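Local atomic coordinates of nucleoside-diphosphate sugar epimerase (SulA family) (Corynebacterium glutamicum, PDB entry 3OH8), a protein that probably acts as an NAD(P)-dependent epimerase on nucleoside-diphosphate sugars. Residues Arg298-Thr304 with Ile358-Ala364; Arg229-Lys234 with Trp285-Pro291. One frame throughout, in Å; residues are numbered along the deposited sequence.

Contact 1. Residues Arg298-Thr304 with Ile358-Ala364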
ATOM      1  N   ARG A 298      16.877  -7.530  16.688  1.00 20.17           N
ATOM      2  CA  ARG A 298      16.281  -8.322  15.619  1.00 21.45           C
ATOM      3  C   ARG A 298      16.456  -7.608  14.275  1.00 19.44           C
ATOM      4  O   ARG A 298      16.097  -6.441  14.142  1.00 18.25           O
ATOM      5  CB  ARG A 298      14.798  -8.599  15.909  1.00 20.18           C
ATOM      6  CG  ARG A 298      14.136  -9.537  14.894  1.00 18.56           C
ATOM      7  CD  ARG A 298      12.770 -10.038  15.372  1.00 18.36           C
ATOM      8  NE  ARG A 298      11.823  -8.959  15.655  1.00 18.75           N
ATOM      9  CZ  ARG A 298      11.014  -8.408  14.754  1.00 19.44           C
ATOM     10  NH1 ARG A 298      11.025  -8.820  13.487  1.00 14.84           N
ATOM     11  NH2 ARG A 298      10.191  -7.436  15.124  1.00 16.87           N
ATOM     12  N   VAL A 299      17.018  -8.302  13.287  1.00 14.14           N
ATOM     13  CA  VAL A 299      17.197  -7.723  11.957  1.00 19.28           C
ATOM     14  C   VAL A 299      16.565  -8.618  10.898  1.00 19.32           C
ATOM     15  O   VAL A 299      16.748  -9.841  10.929  1.00 19.39           O
ATOM     16  CB  VAL A 299      18.708  -7.547  11.619  1.00 20.46           C
ATOM     17  CG1 VAL A 299      18.895  -6.916  10.240  1.00 15.31           C
ATOM     18  CG2 VAL A 299      19.395  -6.720  12.689  1.00 22.53           C
ATOM     19  N   ALA A 300      15.806  -8.018   9.981  1.00 15.39           N
ATOM     20  CA  ALA A 300      15.343  -8.734   8.789  1.00 14.07           C
ATOM     21  C   ALA A 300      15.648  -7.927   7.534  1.00 17.26           C
ATOM     22  O   ALA A 300      15.703  -6.695   7.572  1.00 15.71           O
ATOM     23  CB  ALA A 300      13.860  -9.029   8.868  1.00 15.66           C
ATOM     24  N   PHE A 301      15.846  -8.640   6.428  1.00 18.36           N
ATOM     25  CA  PHE A 301      16.124  -8.044   5.130  1.00 15.93           C
ATOM     26  C   PHE A 301      14.953  -8.369   4.240  1.00 16.12           C
ATOM     27  O   PHE A 301      14.651  -9.539   4.001  1.00 16.97           O
ATOM     28  CB  PHE A 301      17.395  -8.644   4.515  1.00 18.33           C
ATOM     29  CG  PHE A 301      18.530  -8.756   5.478  1.00 20.85           C
ATOM     30  CD1 PHE A 301      19.141  -7.617   5.972  1.00 21.55           C
ATOM     31  CD2 PHE A 301      18.990  -9.995   5.887  1.00 30.54           C
ATOM     32  CE1 PHE A 301      20.187  -7.710   6.861  1.00 23.97           C
ATOM     33  CE2 PHE A 301      20.039 -10.094   6.784  1.00 31.23           C
ATOM     34  CZ  PHE A 301      20.633  -8.945   7.272  1.00 27.71           C
ATOM     35  N   ILE A 302      14.276  -7.336   3.764  1.00 12.27           N
ATOM     36  CA  ILE A 302      13.101  -7.535   2.919  1.00 11.01           C
ATOM     37  C   ILE A 302      13.573  -7.527   1.467  1.00 15.21           C
ATOM     38  O   ILE A 302      13.675  -6.474   0.845  1.00 17.83           O
ATOM     39  CB  ILE A 302      12.049  -6.435   3.172  1.00 15.85           C
ATOM     40  CG1 ILE A 302      11.720  -6.359   4.667  1.00 17.10           C
ATOM     41  CG2 ILE A 302      10.780  -6.689   2.365  1.00 17.71           C
ATOM     42  CD1 ILE A 302      11.380  -7.714   5.304  1.00 14.52           C
ATOM     43  N   ARG A 303      13.903  -8.712   0.952  1.00 16.44           N
ATOM     44  CA  ARG A 303      14.349  -8.834  -0.424  1.00 16.04           C
ATOM     45  C   ARG A 303      13.139  -8.703  -1.339  1.00 14.47           C
ATOM     46  O   ARG A 303      12.429  -9.669  -1.592  1.00 13.84           O
ATOM     47  CB  ARG A 303      15.075 -10.173  -0.639  1.00 15.57           C
ATOM     48  CG  ARG A 303      16.289 -10.339   0.276  1.00 14.23           C
ATOM     49  CD  ARG A 303      17.063 -11.650   0.011  1.00 16.33           C
ATOM     50  NE  ARG A 303      18.251 -11.728   0.858  1.00 16.86           N
ATOM     51  CZ  ARG A 303      18.893 -12.855   1.154  1.00 19.58           C
ATOM     52  NH1 ARG A 303      18.470 -14.026   0.679  1.00 13.41           N
ATOM     53  NH2 ARG A 303      19.957 -12.805   1.937  1.00 17.70           N
ATOM     54  N   THR A 304      12.913  -7.490  -1.828  1.00 19.66           N
ATOM     55  CA  THR A 304      11.715  -7.179  -2.590  1.00 21.25           C
ATOM     56  C   THR A 304      11.828  -7.507  -4.073  1.00 14.22           C
ATOM     57  O   THR A 304      12.874  -7.294  -4.701  1.00 14.89           O
ATOM     58  CB  THR A 304      11.392  -5.686  -2.497  1.00 25.28           C
ATOM     59  OG1 THR A 304      11.486  -5.271  -1.129  1.00 34.13           O
ATOM     60  CG2 THR A 304       9.983  -5.435  -3.017  1.00 20.48           C
ATOM     61  N   ILE A 358       9.822 -12.945  12.562  1.00 21.26           N
ATOM     62  CA  ILE A 358      10.454 -12.530  11.313  1.00 17.84           C
ATOM     63  C   ILE A 358      11.870 -12.030  11.549  1.00 20.51           C
ATOM     64  O   ILE A 358      12.082 -10.999  12.187  1.00 19.77           O
ATOM     65  CB  ILE A 358       9.614 -11.448  10.602  1.00 18.90           C
ATOM     66  CG1 ILE A 358       8.251 -12.041  10.233  1.00 28.87           C
ATOM     67  CG2 ILE A 358      10.328 -10.925   9.354  1.00 17.63           C
ATOM     68  CD1 ILE A 358       7.360 -11.104   9.501  1.00 37.86           C
ATOM     69  N   SER A 359      12.849 -12.770  11.042  1.00 17.25           N
ATOM     70  CA  SER A 359      14.222 -12.293  11.111  1.00 20.98           C
ATOM     71  C   SER A 359      15.053 -12.924  10.006  1.00 19.99           C
ATOM     72  O   SER A 359      14.666 -13.957   9.442  1.00 16.15           O
ATOM     73  CB  SER A 359      14.838 -12.571  12.490  1.00 29.28           C
ATOM     74  OG  SER A 359      15.259 -13.908  12.606  1.00 33.29           O
ATOM     75  N   GLY A 360      16.183 -12.297   9.685  1.00 14.22           N
ATOM     76  CA  GLY A 360      17.001 -12.751   8.566  1.00 16.84           C
ATOM     77  C   GLY A 360      16.386 -12.317   7.247  1.00 21.10           C
ATOM     78  O   GLY A 360      15.521 -11.428   7.221  1.00 19.65           O
ATOM     79  N   PRO A 361      16.823 -12.930   6.141  1.00 16.99           N
ATOM     80  CA  PRO A 361      16.289 -12.580   4.819  1.00 16.84           C
ATOM     81  C   PRO A 361      14.836 -13.034   4.628  1.00 21.26           C
ATOM     82  O   PRO A 361      14.483 -14.137   5.030  1.00 18.01           O
ATOM     83  CB  PRO A 361      17.197 -13.355   3.859  1.00 16.82           C
ATOM     84  CG  PRO A 361      17.676 -14.543   4.674  1.00 17.11           C
ATOM     85  CD  PRO A 361      17.848 -13.992   6.072  1.00 18.73           C
ATOM     86  N   ILE A 362      14.004 -12.178   4.037  1.00 15.87           N
ATOM     87  CA  ILE A 362      12.646 -12.556   3.682  1.00 14.14           C
ATOM     88  C   ILE A 362      12.416 -12.215   2.213  1.00 16.72           C
ATOM     89  O   ILE A 362      12.598 -11.070   1.819  1.00 17.59           O
ATOM     90  CB  ILE A 362      11.633 -11.766   4.511  1.00 17.40           C
ATOM     91  CG1 ILE A 362      11.850 -12.017   6.010  1.00 16.60           C
ATOM     92  CG2 ILE A 362      10.238 -12.141   4.102  1.00 16.02           C
ATOM     93  CD1 ILE A 362      11.562 -13.468   6.446  1.00 18.11           C
ATOM     94  N   ASN A 363      12.064 -13.200   1.386  1.00 16.00           N
ATOM     95  CA  ASN A 363      11.704 -12.894   0.004  1.00 17.13           C
ATOM     96  C   ASN A 363      10.316 -12.253  -0.016  1.00 16.66           C
ATOM     97  O   ASN A 363       9.315 -12.924   0.249  1.00 17.61           O
ATOM     98  CB  ASN A 363      11.712 -14.148  -0.879  1.00 13.27           C
ATOM     99  CG  ASN A 363      13.125 -14.658  -1.185  1.00 17.85           C
ATOM    100  OD1 ASN A 363      13.300 -15.778  -1.679  1.00 19.85           O
ATOM    101  ND2 ASN A 363      14.126 -13.840  -0.913  1.00 10.99           N
ATOM    102  N   ALA A 364      10.249 -10.958  -0.303  1.00 17.07           N
ATOM    103  CA  ALA A 364       8.945 -10.295  -0.391  1.00 15.33           C
ATOM    104  C   ALA A 364       8.519 -10.290  -1.843  1.00 14.87           C
ATOM    105  O   ALA A 364       8.737  -9.320  -2.562  1.00 14.14           O
ATOM    106  CB  ALA A 364       9.009  -8.883   0.161  1.00 12.25           C
TER
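Parallel strands pair by staggered backbone hydrogen bonds, and 298-304 against 358-364 illustrates the rule. At the start the bond is borrowed from a side chain: Arg298 NH1 donates to Ile358 O (2.7 Å) before the second strand has begun, and also to Ala352 O of helix 342-354. Val299 O then accepts Gly360 N at 2.8 Å. The positive phi of Gly360 suits glycine, and a CB there would clash with the Pro361 ring. Ala300 CB rests on Ile358 CG2 (4.0 Å). Phe301 bonds both ways, its N to Gly360 O (2.9 Å) and its O from Ile362 N (2.7 Å), while its ring meets Pro361. On the face of Ala300, Ile302 CG2 packs on Ala364 CB (3.6 Å), beneath helix 342-354. Arg303 repeats the pattern, N to Ile362 O and O from Ala364 N, both 2.8 Å; its guanidinium lies face-on over Pro361, with Arg303 CZ 3.2 Å from Pro361 CB, and forms a salt bridge with Glu286. Thr304, paired with Ala364, ends the register. With strand 248-254 bonded along the other edge of 298-304, and helix 342-354 lying between the paired strands in sequence, this is the parallel-sheet architecture of the Rossmann-type epimerase/dehydratase domain.

Contact 2. Residues Arg229-Lys234 with Trp285-Pro291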
ATOM      1  N   ARG A 229      23.760   3.776  -0.222  1.00 34.58           N
ATOM      2  CA  ARG A 229      23.120   2.579   0.311  1.00 33.40           C
ATOM      3  C   ARG A 229      23.881   1.972   1.476  1.00 29.89           C
ATOM      4  O   ARG A 229      23.319   1.764   2.546  1.00 28.83           O
ATOM      5  CB  ARG A 229      22.971   1.523  -0.787  1.00 38.93           C
ATOM      6  CG  ARG A 229      21.549   1.073  -1.054  1.00 43.52           C
ATOM      7  CD  ARG A 229      21.393   0.629  -2.507  1.00 50.41           C
ATOM      8  NE  ARG A 229      20.021   0.668  -3.037  1.00 55.90           N
ATOM      9  CZ  ARG A 229      18.983   1.307  -2.493  1.00 59.27           C
ATOM     10  NH1 ARG A 229      19.107   1.999  -1.367  1.00 56.87           N
ATOM     11  NH2 ARG A 229      17.799   1.255  -3.090  1.00 62.64           N
ATOM     12  N   VAL A 230      25.159   1.674   1.262  1.00 27.00           N
ATOM     13  CA  VAL A 230      25.917   0.885   2.230  1.00 21.64           C
ATOM     14  C   VAL A 230      26.307   1.647   3.496  1.00 16.17           C
ATOM     15  O   VAL A 230      25.994   1.204   4.593  1.00 19.61           O
ATOM     16  CB  VAL A 230      27.153   0.228   1.571  1.00 27.95           C
ATOM     17  CG1 VAL A 230      28.030  -0.486   2.607  1.00 26.74           C
ATOM     18  CG2 VAL A 230      26.701  -0.733   0.482  1.00 31.28           C
ATOM     19  N   LEU A 231      26.985   2.786   3.355  1.00 16.76           N
ATOM     20  CA  LEU A 231      27.357   3.590   4.528  1.00 20.17           C
ATOM     21  C   LEU A 231      26.143   4.104   5.366  1.00 16.51           C
ATOM     22  O   LEU A 231      26.122   3.981   6.594  1.00 18.13           O
ATOM     23  CB  LEU A 231      28.275   4.751   4.113  1.00 25.31           C
ATOM     24  CG  LEU A 231      29.790   4.658   4.403  1.00 32.39           C
ATOM     25  CD1 LEU A 231      30.293   3.228   4.466  1.00 34.24           C
ATOM     26  CD2 LEU A 231      30.597   5.459   3.394  1.00 29.22           C
ATOM     27  N   PRO A 232      25.134   4.682   4.705  1.00 16.61           N
ATOM     28  CA  PRO A 232      24.008   5.141   5.527  1.00 19.01           C
ATOM     29  C   PRO A 232      23.350   3.995   6.303  1.00 19.86           C
ATOM     30  O   PRO A 232      22.868   4.204   7.427  1.00 20.87           O
ATOM     31  CB  PRO A 232      23.040   5.724   4.496  1.00 18.35           C
ATOM     32  CG  PRO A 232      23.924   6.135   3.329  1.00 16.71           C
ATOM     33  CD  PRO A 232      25.025   5.120   3.298  1.00 16.80           C
ATOM     34  N   THR A 233      23.319   2.807   5.705  1.00 16.12           N
ATOM     35  CA  THR A 233      22.706   1.647   6.346  1.00 16.47           C
ATOM     36  C   THR A 233      23.491   1.263   7.591  1.00 17.47           C
ATOM     37  O   THR A 233      22.913   0.906   8.613  1.00 18.44           O
ATOM     38  CB  THR A 233      22.620   0.441   5.377  1.00 15.88           C
ATOM     39  OG1 THR A 233      21.692   0.737   4.320  1.00 15.20           O
ATOM     40  CG2 THR A 233      22.149  -0.781   6.103  1.00 13.00           C
ATOM     41  N   LYS A 234      24.816   1.359   7.502  1.00 19.66           N
ATOM     42  CA  LYS A 234      25.679   1.017   8.620  1.00 20.02           C
ATOM     43  C   LYS A 234      25.531   2.013   9.764  1.00 17.23           C
ATOM     44  O   LYS A 234      25.468   1.626  10.937  1.00 23.17           O
ATOM     45  CB  LYS A 234      27.142   0.956   8.169  1.00 21.22           C
ATOM     46  CG  LYS A 234      28.094   0.443   9.229  1.00 24.51           C
ATOM     47  CD  LYS A 234      29.531   0.483   8.718  1.00 35.65           C
ATOM     48  CE  LYS A 234      30.521   0.153   9.819  1.00 45.30           C
ATOM     49  NZ  LYS A 234      31.925   0.265   9.331  1.00 50.58           N
ATOM     50  N   TRP A 285      24.992  -4.410   1.109  1.00 18.37           N
ATOM     51  CA  TRP A 285      23.870  -3.653   1.649  1.00 19.32           C
ATOM     52  C   TRP A 285      23.287  -4.367   2.880  1.00 19.84           C
ATOM     53  O   TRP A 285      23.028  -3.752   3.919  1.00 20.07           O
ATOM     54  CB  TRP A 285      22.837  -3.514   0.534  1.00 16.86           C
ATOM     55  CG  TRP A 285      21.643  -2.673   0.797  1.00 19.05           C
ATOM     56  CD1 TRP A 285      21.432  -1.815   1.837  1.00 23.72           C
ATOM     57  CD2 TRP A 285      20.477  -2.606  -0.030  1.00 18.45           C
ATOM     58  NE1 TRP A 285      20.194  -1.214   1.708  1.00 21.31           N
ATOM     59  CE2 TRP A 285      19.590  -1.685   0.570  1.00 19.50           C
ATOM     60  CE3 TRP A 285      20.098  -3.239  -1.222  1.00 18.48           C
ATOM     61  CZ2 TRP A 285      18.340  -1.379   0.019  1.00 20.15           C
ATOM     62  CZ3 TRP A 285      18.857  -2.942  -1.765  1.00 23.54           C
ATOM     63  CH2 TRP A 285      17.987  -2.019  -1.139  1.00 22.49           C
ATOM     64  N   GLU A 286      23.104  -5.676   2.777  1.00 17.34           N
ATOM     65  CA  GLU A 286      22.652  -6.446   3.927  1.00 20.19           C
ATOM     66  C   GLU A 286      23.705  -6.514   5.037  1.00 19.09           C
ATOM     67  O   GLU A 286      23.388  -6.390   6.223  1.00 17.67           O
ATOM     68  CB  GLU A 286      22.211  -7.843   3.481  1.00 20.68           C
ATOM     69  CG  GLU A 286      20.977  -7.785   2.575  1.00 19.50           C
ATOM     70  CD  GLU A 286      20.451  -9.156   2.211  1.00 23.76           C
ATOM     71  OE1 GLU A 286      20.950 -10.154   2.773  1.00 21.70           O
ATOM     72  OE2 GLU A 286      19.547  -9.235   1.356  1.00 19.62           O
ATOM     73  N   HIS A 287      24.967  -6.700   4.663  1.00 21.16           N
ATOM     74  CA  HIS A 287      26.005  -6.863   5.678  1.00 18.26           C
ATOM     75  C   HIS A 287      26.218  -5.583   6.495  1.00 20.77           C
ATOM     76  O   HIS A 287      26.689  -5.631   7.622  1.00 19.49           O
ATOM     77  CB  HIS A 287      27.331  -7.321   5.045  1.00 23.14           C
ATOM     78  CG  HIS A 287      28.426  -7.515   6.048  1.00 30.57           C
ATOM     79  ND1 HIS A 287      29.514  -6.675   6.138  1.00 38.78           N
ATOM     80  CD2 HIS A 287      28.575  -8.431   7.034  1.00 35.50           C
ATOM     81  CE1 HIS A 287      30.299  -7.077   7.123  1.00 35.73           C
ATOM     82  NE2 HIS A 287      29.751  -8.141   7.682  1.00 36.75           N
ATOM     83  N   ALA A 288      25.862  -4.439   5.926  1.00 21.20           N
ATOM     84  CA  ALA A 288      25.965  -3.179   6.643  1.00 23.51           C
ATOM     85  C   ALA A 288      25.070  -3.095   7.893  1.00 19.11           C
ATOM     86  O   ALA A 288      25.268  -2.208   8.727  1.00 19.03           O
ATOM     87  CB  ALA A 288      25.681  -2.008   5.699  1.00 24.27           C
ATOM     88  N   THR A 289      24.098  -4.005   8.028  1.00 17.57           N
ATOM     89  CA  THR A 289      23.251  -4.029   9.227  1.00 15.81           C
ATOM     90  C   THR A 289      23.913  -4.771  10.387  1.00 22.21           C
ATOM     91  O   THR A 289      23.366  -4.829  11.491  1.00 19.92           O
ATOM     92  CB  THR A 289      21.845  -4.683   8.990  1.00 21.83           C
ATOM     93  OG1 THR A 289      21.992  -6.066   8.652  1.00 21.87           O
ATOM     94  CG2 THR A 289      21.065  -3.964   7.894  1.00 21.87           C
ATOM     95  N   ALA A 290      25.088  -5.334  10.135  1.00 22.80           N
ATOM     96  CA  ALA A 290      25.764  -6.172  11.130  1.00 24.91           C
ATOM     97  C   ALA A 290      25.878  -5.576  12.549  1.00 23.75           C
ATOM     98  O   ALA A 290      25.707  -6.296  13.521  1.00 24.41           O
ATOM     99  CB  ALA A 290      27.134  -6.632  10.609  1.00 25.10           C
ATOM    100  N   PRO A 291      26.146  -4.264  12.673  1.00 22.65           N
ATOM    101  CA  PRO A 291      26.208  -3.708  14.033  1.00 24.07           C
ATOM    102  C   PRO A 291      24.916  -3.902  14.834  1.00 28.04           C
ATOM    103  O   PRO A 291      24.983  -4.114  16.043  1.00 25.67           O
ATOM    104  CB  PRO A 291      26.476  -2.219  13.791  1.00 19.25           C
ATOM    105  CG  PRO A 291      27.196  -2.191  12.465  1.00 21.86           C
ATOM    106  CD  PRO A 291      26.541  -3.272  11.654  1.00 23.16           C
TER
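Close packing does not require hydrogen bonds: helix 222-242, through 229-234, lies against the end of helix 277-287 and the turn leading into helix 290-294 with none passing between 229-234 and 285-291. One element is a stack: the guanidinium of Arg229 lies flat on the Trp285 indole, centres 4.1 Å apart and planes at 11°, so that Arg229 CZ makes a cation-pi contact with the six-membered ring. The same side chain adds a CH-pi contact, Arg229 CG lying 3.8 Å from the centroid of the Trp285 five-membered ring, and thus spreads along the indole. Thr233 OG1 approaches the ring from its edge, 3.6 Å from Trp285 CD1.

Both segments belong to the layer of helices on one side of the Rossmann-type sheet, and Trp285 also touches Ala252 of strand 248-254.

Apolar contacts centre on Ala288: Ala288 CB sits 4.2 Å from Val230 CG1 and 3.8 Å from Thr233 CG2, and Thr233 CG2 also meets Thr289 CG2 at 3.8 Å. Further along, Lys234 CG brushes Pro291 CG (4.3 Å).

The backbones approach closely too. Ala288 CB packs 3.4 Å from Val230 O, and a CA-H...O contact runs from Lys234 CA to Ala288 O at 3.3 Å. Within 285-291 itself, a type I turn from His287 to Ala290 joins helices 277-287 and 290-294, and Thr289 OG1 donates to Glu286 O (2.8 Å).

Contact 2 closes before contact 1 opens, and their centres lie about 14 Å apart; helix 290-294 is followed in the chain by strand 298-308. Both belong to the epimerase/dehydratase domain, contact 1 in its central beta-sheet and contact 2 in the helices packed on it. They also touch: Arg303 NE and Glu286 OE2 form a salt bridge of 2.9 Å, and the Phe301 ring packs on Thr289, Phe301 CE1 to Thr289 OG1 at 3.0 Å. One face of strand 298-308 thus meets the helical layer of contact 2, while the other, carrying Ile302, meets helix 342-354. Together they exemplify the helix-sheet-helix layering of a Rossmann-type domain.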